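Local coordinates for Lmo1076 protein (Listeria monocytogenes serovar 1/2a, PDB 5JQC) that is a putative cell-wall autolysin, possibly with amidase activity, represented here by a fragment of three SH3-like GW modules, at residues T113-W121 with K132-Q141. Residues are numbered along the deposited sequence; the frame is centred on the assembly and turned at random. Where two conformers were deposited one is given.
Sequences TAGSTNGLW and KLATTAGAYQ
The carbonyl of Leu-120 faces two residues of the partner strand at once, Leu-133 and Ala-134, a classic beta bulge. Leu-133 N donates to Leu-120 O at 2.7 Å, Ala-134 N gives the same oxygen a weak second bond, and Leu-120 N returns one to Ala-134 O. The extra residue shifts the register, leaving Trp-121 opposite Lys-132 as a non-hydrogen-bonded pair. Here the extended lysine chain lies obliquely over one indole face; Lys-132 CB sits 4.1 Å from the centroid of the six-membered ring, a CH-pi contact, and CD and CE carry on past CZ2. This two-stranded antiparallel hairpin belongs to the middle of the three SH3-like GW modules, and strand 166-172 borders it through backbone hydrogen bonding of Trp-121 with Trp-170, while Leu-171 packs on Ala-137 and Ile-168 on Tyr-140. On the other face Leu-120, CG anti to its own N (chi1 171°), sends CD2 to within 3.8 Å of Tyr-140 CE1, while its CB meets Ala-137 CB. Beyond the strands, Ala-137 N bonds to Asn-118 O at 2.9 Å and weakly to Gly-115 O, and Gly-138 N donates to Thr-136 OG1, closing an ST turn just where the chain passes Gly-115 and Ser-116. A bend at chi2 (59°) turns the Gln-141 amide toward the start of 113-121: NE2 reaches Thr-113 O at 2.8 Å, nearly straight at hydrogen but from above the carbonyl plane, and OE1 accepts a weak bond from Gly-115 N.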
ATOM      1  N   THR A 113      -6.944   8.089  10.325  0.65 51.73           N
ATOM      2  CA  THR A 113      -7.071   8.333  11.750  0.65 53.90           C
ATOM      3  C   THR A 113      -5.738   8.417  12.479  0.65 53.36           C
ATOM      4  O   THR A 113      -5.716   8.839  13.641  0.65 53.39           O
ATOM      5  CB  THR A 113      -7.936   7.250  12.404  0.65 54.25           C
ATOM      6  OG1 THR A 113      -7.639   5.978  11.816  0.65 53.69           O
ATOM      7  CG2 THR A 113      -9.405   7.571  12.224  0.65 52.62           C
ATOM      8  N   ALA A 114      -4.632   8.043  11.845  0.65 49.70           N
ATOM      9  CA  ALA A 114      -3.337   8.252  12.469  0.65 46.25           C
ATOM     10  C   ALA A 114      -2.334   8.758  11.446  0.65 49.94           C
ATOM     11  O   ALA A 114      -1.181   8.322  11.421  0.65 55.24           O
ATOM     12  CB  ALA A 114      -2.833   6.977  13.139  0.65 42.27           C
ATOM     13  N   GLY A 115      -2.759   9.678  10.574  0.65 47.70           N
ATOM     14  CA  GLY A 115      -1.817  10.288   9.649  0.65 49.38           C
ATOM     15  C   GLY A 115      -0.718  11.086  10.336  0.65 54.18           C
ATOM     16  O   GLY A 115       0.384  11.225   9.798  0.65 57.68           O
ATOM     17  N   SER A 116      -0.990  11.613  11.530  1.00 50.80           N
ATOM     18  CA  SER A 116      -0.022  12.476  12.187  1.00 59.98           C
ATOM     19  C   SER A 116       1.064  11.711  12.943  1.00 60.04           C
ATOM     20  O   SER A 116       1.984  12.343  13.460  1.00 60.15           O
ATOM     21  CB  SER A 116      -0.735  13.445  13.130  1.00 59.71           C
ATOM     22  OG  SER A 116      -1.582  12.739  14.008  1.00 69.31           O
ATOM     23  N   THR A 117       0.998  10.375  12.997  1.00 55.01           N
ATOM     24  CA  THR A 117       2.011   9.555  13.651  1.00 51.82           C
ATOM     25  C   THR A 117       2.657   8.579  12.673  1.00 53.34           C
ATOM     26  O   THR A 117       3.157   7.536  13.092  1.00 53.81           O
ATOM     27  CB  THR A 117       1.401   8.797  14.837  1.00 49.88           C
ATOM     28  OG1 THR A 117       0.436   7.843  14.362  1.00 51.72           O
ATOM     29  CG2 THR A 117       0.684   9.760  15.770  1.00 49.83           C
ATOM     30  N   ASN A 118       2.613   8.885  11.371  1.00 50.64           N
ATOM     31  CA  ASN A 118       3.226   8.096  10.315  1.00 50.12           C
ATOM     32  C   ASN A 118       3.782   9.031   9.256  1.00 50.34           C
ATOM     33  O   ASN A 118       3.161  10.046   8.922  1.00 53.38           O
ATOM     34  CB  ASN A 118       2.227   7.138   9.637  1.00 43.88           C
ATOM     35  CG  ASN A 118       1.915   5.942  10.485  1.00 52.86           C
ATOM     36  OD1 ASN A 118       2.723   5.001  10.564  1.00 57.64           O
ATOM     37  ND2 ASN A 118       0.770   5.975  11.169  1.00 43.78           N
ATOM     38  N   GLY A 119       4.930   8.663   8.703  1.00 53.79           N
ATOM     39  CA  GLY A 119       5.482   9.408   7.596  1.00 54.01           C
ATOM     40  C   GLY A 119       4.687   9.207   6.324  1.00 49.15           C
ATOM     41  O   GLY A 119       3.855   8.308   6.199  1.00 50.54           O
ATOM     42  N   LEU A 120       4.959  10.056   5.347  1.00 51.14           N
ATOM     43  CA  LEU A 120       4.177  10.095   4.125  1.00 49.83           C
ATOM     44  C   LEU A 120       5.129   9.943   2.952  1.00 51.01           C
ATOM     45  O   LEU A 120       6.019  10.776   2.768  1.00 60.53           O
ATOM     46  CB  LEU A 120       3.383  11.401   4.031  1.00 52.43           C
ATOM     47  CG  LEU A 120       2.684  11.670   2.695  1.00 52.77           C
ATOM     48  CD1 LEU A 120       1.809  10.492   2.259  1.00 53.42           C
ATOM     49  CD2 LEU A 120       1.843  12.927   2.807  1.00 52.33           C
ATOM     50  N   TRP A 121       4.919   8.908   2.141  1.00 49.32           N
ATOM     51  CA  TRP A 121       5.941   8.460   1.213  1.00 55.03           C
ATOM     52  C   TRP A 121       5.426   8.495  -0.212  1.00 57.16           C
ATOM     53  O   TRP A 121       4.221   8.370  -0.453  1.00 59.20           O
ATOM     54  CB  TRP A 121       6.404   7.038   1.543  1.00 53.94           C
ATOM     55  CG  TRP A 121       7.010   6.906   2.910  1.00 54.43           C
ATOM     56  CD1 TRP A 121       6.348   6.682   4.087  1.00 55.68           C
ATOM     57  CD2 TRP A 121       8.402   6.979   3.242  1.00 58.62           C
ATOM     58  NE1 TRP A 121       7.243   6.619   5.128  1.00 56.15           N
ATOM     59  CE2 TRP A 121       8.511   6.795   4.636  1.00 56.19           C
ATOM     60  CE3 TRP A 121       9.564   7.190   2.498  1.00 61.31           C
ATOM     61  CZ2 TRP A 121       9.740   6.807   5.296  1.00 56.89           C
ATOM     62  CZ3 TRP A 121      10.777   7.205   3.155  1.00 59.11           C
ATOM     63  CH2 TRP A 121      10.857   7.013   4.540  1.00 56.84           C
ATOM     64  N   LYS A 132      10.398  10.548   1.205  1.00 64.14           N
ATOM     65  CA  LYS A 132       9.510  10.988   2.278  1.00 64.62           C
ATOM     66  C   LYS A 132       8.993  12.377   1.940  1.00 68.58           C
ATOM     67  O   LYS A 132       9.747  13.351   2.009  1.00 72.42           O
ATOM     68  CB  LYS A 132      10.227  11.001   3.619  1.00 58.42           C
ATOM     69  CG  LYS A 132       9.305  10.970   4.820  1.00 59.14           C
ATOM     70  CD  LYS A 132      10.124  10.735   6.078  1.00 63.69           C
ATOM     71  CE  LYS A 132       9.275  10.309   7.262  1.00 68.24           C
ATOM     72  NZ  LYS A 132      10.165   9.802   8.359  1.00 71.83           N
ATOM     73  N   LEU A 133       7.701  12.457   1.589  1.00 66.32           N
ATOM     74  CA  LEU A 133       7.058  13.720   1.215  1.00 64.01           C
ATOM     75  C   LEU A 133       6.813  14.625   2.410  1.00 64.14           C
ATOM     76  O   LEU A 133       6.898  15.853   2.286  1.00 68.82           O
ATOM     77  CB  LEU A 133       5.731  13.441   0.518  1.00 58.57           C
ATOM     78  CG  LEU A 133       5.898  12.458  -0.626  1.00 61.41           C
ATOM     79  CD1 LEU A 133       4.560  12.187  -1.297  1.00 55.79           C
ATOM     80  CD2 LEU A 133       6.899  13.025  -1.609  1.00 63.67           C
ATOM     81  N   ALA A 134       6.484  14.061   3.563  1.00 59.16           N
ATOM     82  CA  ALA A 134       6.281  14.884   4.740  1.00 61.62           C
ATOM     83  C   ALA A 134       6.625  14.044   5.950  1.00 63.10           C
ATOM     84  O   ALA A 134       6.515  12.816   5.918  1.00 62.97           O
ATOM     85  CB  ALA A 134       4.848  15.422   4.827  1.00 62.56           C
ATOM     86  N   THR A 135       7.081  14.715   7.003  1.00 63.05           N
ATOM     87  CA  THR A 135       7.509  13.989   8.190  1.00 64.65           C
ATOM     88  C   THR A 135       6.360  13.181   8.770  1.00 65.33           C
ATOM     89  O   THR A 135       6.542  12.025   9.183  1.00 70.06           O
ATOM     90  CB  THR A 135       8.074  14.962   9.214  1.00 65.21           C
ATOM     91  OG1 THR A 135       9.279  15.521   8.685  1.00 72.99           O
ATOM     92  CG2 THR A 135       8.378  14.239  10.522  1.00 63.74           C
ATOM     93  N   THR A 136       5.167  13.766   8.790  1.00 54.21           N
ATOM     94  CA  THR A 136       3.943  13.033   9.046  1.00 56.12           C
ATOM     95  C   THR A 136       2.989  13.270   7.888  1.00 56.65           C
ATOM     96  O   THR A 136       3.228  14.112   7.017  1.00 55.93           O
ATOM     97  CB  THR A 136       3.279  13.448  10.361  1.00 60.97           C
ATOM     98  OG1 THR A 136       2.731  14.762  10.220  1.00 58.63           O
ATOM     99  CG2 THR A 136       4.319  13.456  11.486  1.00 64.08           C
ATOM    100  N   ALA A 137       1.928  12.470   7.850  1.00 52.93           N
ATOM    101  CA  ALA A 137       0.780  12.786   7.016  1.00 58.27           C
ATOM    102  C   ALA A 137      -0.279  13.540   7.799  1.00 61.00           C
ATOM    103  O   ALA A 137      -1.477  13.361   7.548  1.00 59.07           O
ATOM    104  CB  ALA A 137       0.194  11.513   6.397  1.00 56.70           C
ATOM    105  N   GLY A 138       0.148  14.349   8.780  1.00 60.92           N
ATOM    106  CA  GLY A 138      -0.771  15.061   9.651  1.00 58.22           C
ATOM    107  C   GLY A 138      -1.688  16.010   8.913  1.00 59.22           C
ATOM    108  O   GLY A 138      -2.815  16.238   9.360  1.00 60.27           O
ATOM    109  N   ALA A 139      -1.233  16.553   7.777  1.00 60.92           N
ATOM    110  CA  ALA A 139      -2.039  17.369   6.873  1.00 59.63           C
ATOM    111  C   ALA A 139      -3.333  16.700   6.438  1.00 65.18           C
ATOM    112  O   ALA A 139      -4.233  17.394   5.943  1.00 65.14           O
ATOM    113  CB  ALA A 139      -1.229  17.716   5.623  1.00 56.46           C
ATOM    114  N   TYR A 140      -3.440  15.379   6.564  1.00 60.33           N
ATOM    115  CA  TYR A 140      -4.632  14.664   6.131  1.00 50.36           C
ATOM    116  C   TYR A 140      -5.292  13.941   7.290  1.00 48.49           C
ATOM    117  O   TYR A 140      -6.083  13.020   7.080  1.00 55.23           O
ATOM    118  CB  TYR A 140      -4.284  13.686   5.022  1.00 55.19           C
ATOM    119  CG  TYR A 140      -3.498  14.304   3.901  1.00 55.33           C
ATOM    120  CD1 TYR A 140      -2.122  14.405   3.977  1.00 53.65           C
ATOM    121  CD2 TYR A 140      -4.130  14.771   2.762  1.00 54.56           C
ATOM    122  CE1 TYR A 140      -1.393  14.956   2.945  1.00 59.13           C
ATOM    123  CE2 TYR A 140      -3.409  15.321   1.723  1.00 60.43           C
ATOM    124  CZ  TYR A 140      -2.040  15.419   1.823  1.00 61.91           C
ATOM    125  OH  TYR A 140      -1.300  15.965   0.791  1.00 68.51           O
ATOM    126  N   GLN A 141      -4.971  14.333   8.512  1.00 49.13           N
ATOM    127  CA  GLN A 141      -5.550  13.658   9.656  1.00 52.37           C
ATOM    128  C   GLN A 141      -7.068  13.800   9.629  1.00 55.46           C
ATOM    129  O   GLN A 141      -7.611  14.857   9.293  1.00 62.32           O
ATOM    130  CB  GLN A 141      -4.930  14.216  10.939  1.00 52.25           C
ATOM    131  CG  GLN A 141      -5.469  13.674  12.261  1.00 53.35           C
ATOM    132  CD  GLN A 141      -5.324  12.177  12.426  1.00 59.35           C
ATOM    133  OE1 GLN A 141      -4.681  11.491  11.623  1.00 59.59           O
ATOM    134  NE2 GLN A 141      -5.948  11.655  13.478  1.00 66.02           N
TER